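Local coordinates for phosphatidylethanolamine-binding protein (Plasmodium vivax, PDB 2GZQ) that probably binds phosphatidylethanolamine or related phospholipid head groups, at residues 110-114 with 115-119. Residues are numbered along the deposited sequence; the frame is centred on the assembly and turned at random.
Sequences KELVK and GTDKN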
# COMPACT_ATOMS: atom_id res chain seq x y z
N LYS A 110 2.96 13.24 -10.50
CA LYS A 110 1.70 13.29 -9.77
C LYS A 110 0.70 12.25 -10.25
O LYS A 110 -0.35 12.13 -9.66
CB LYS A 110 1.04 14.65 -9.90
CG LYS A 110 1.65 15.70 -9.03
CD LYS A 110 1.13 17.04 -9.41
CE LYS A 110 -0.23 17.29 -8.83
NZ LYS A 110 -0.57 18.73 -8.91
N GLU A 111 1.00 11.55 -11.33
CA GLU A 111 0.05 10.58 -11.91
C GLU A 111 0.78 9.27 -12.17
O GLU A 111 1.90 9.27 -12.72
CB GLU A 111 -0.52 11.10 -13.23
CG GLU A 111 -1.90 11.70 -13.10
CD GLU A 111 -2.62 11.71 -14.43
OE1 GLU A 111 -2.28 12.56 -15.28
OE2 GLU A 111 -3.52 10.86 -14.62
N LEU A 112 0.17 8.16 -11.79
CA LEU A 112 0.67 6.83 -12.11
C LEU A 112 -0.43 6.10 -12.82
O LEU A 112 -1.48 5.88 -12.26
CB LEU A 112 1.08 6.09 -10.83
CG LEU A 112 1.85 4.77 -11.01
CD1 LEU A 112 3.22 5.07 -11.61
CD2 LEU A 112 1.99 4.03 -9.71
N VAL A 113 -0.15 5.72 -14.06
CA VAL A 113 -1.13 5.09 -14.94
C VAL A 113 -0.73 3.64 -15.17
O VAL A 113 0.38 3.35 -15.57
CB VAL A 113 -1.23 5.84 -16.29
CG1 VAL A 113 -2.32 5.22 -17.16
CG2 VAL A 113 -1.48 7.32 -16.04
N LYS A 114 -1.62 2.73 -14.81
CA LYS A 114 -1.38 1.30 -14.92
C LYS A 114 -0.12 0.87 -14.17
O LYS A 114 0.57 -0.08 -14.57
CB LYS A 114 -1.30 0.86 -16.38
CG LYS A 114 -2.62 0.94 -17.09
CD LYS A 114 -2.65 0.09 -18.35
CE LYS A 114 -3.94 0.30 -19.11
NZ LYS A 114 -4.06 -0.57 -20.32
N GLY A 115 0.18 1.55 -13.07
CA GLY A 115 1.09 1.03 -12.09
C GLY A 115 2.57 1.22 -12.35
O GLY A 115 3.38 0.75 -11.54
N THR A 116 2.96 1.92 -13.41
CA THR A 116 4.38 2.05 -13.74
C THR A 116 4.63 3.18 -14.72
O THR A 116 3.72 3.67 -15.40
CB THR A 116 4.91 0.75 -14.29
OG1 THR A 116 6.35 0.81 -14.33
CG2 THR A 116 4.36 0.46 -15.66
N ASP A 117 5.89 3.61 -14.78
CA ASP A 117 6.43 4.48 -15.79
C ASP A 117 7.93 4.26 -15.85
O ASP A 117 8.46 3.37 -15.19
CB ASP A 117 6.06 5.95 -15.55
CG ASP A 117 6.70 6.55 -14.34
OD1 ASP A 117 7.75 6.08 -13.89
OD2 ASP A 117 6.13 7.57 -13.85
N LYS A 118 8.63 5.11 -16.62
CA LYS A 118 10.06 4.93 -16.87
C LYS A 118 10.90 4.98 -15.61
O LYS A 118 12.01 4.43 -15.60
CB LYS A 118 10.56 5.98 -17.86
CG LYS A 118 10.45 7.41 -17.37
CD LYS A 118 10.90 8.40 -18.42
CE LYS A 118 11.00 9.79 -17.82
NZ LYS A 118 11.39 10.81 -18.82
N ASN A 119 10.41 5.64 -14.57
CA ASN A 119 11.15 5.84 -13.32
C ASN A 119 11.00 4.73 -12.32
O ASN A 119 11.74 4.68 -11.34
CB ASN A 119 10.70 7.15 -12.67
CG ASN A 119 10.91 8.36 -13.57
OD1 ASN A 119 9.99 9.15 -13.77
ND2 ASN A 119 12.10 8.49 -14.09
O HOH W 1 3.57 8.29 -14.43
O HOH W 2 -1.57 3.14 -11.46
O HOH W 3 2.32 6.10 -15.33
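Val-113 and Thr-116 are the end residues of a type I' beta turn that takes the chain out of edge strand 111-113, which lies antiparallel to strand 66-69, and into the loop leading to strand 121-124, an outer strand of the other sheet. Lys-114 and Gly-115 fill the two central positions, both with positive phi.

The apolar part of the contact is carried by Leu-112. With CG anti to the backbone N (chi1 -170°), Leu-112 brings both methyls against the returning backbone: CD1 of Leu-112 lies 3.6 Å from Thr-116 N, while CD2 rests on Gly-115, 3.9 Å from its CA. The same buried side chain also touches Cys-120.

No direct hydrogen bond spans the turn; water does the bridging. One water accepts from Val-113 N and lies 2.8 Å from Thr-116 O, a second accepts from Gly-115 N and donates to Leu-112 O, and a third sits between Glu-111 O and Asp-117 OD2, 2.7 Å from the latter.

The other carboxylate oxygen of Asp-117 closes an Asx turn: Asn-119 N donates to OD1 over 2.8 Å, approaching on its anti side and 34° out of the carboxylate plane.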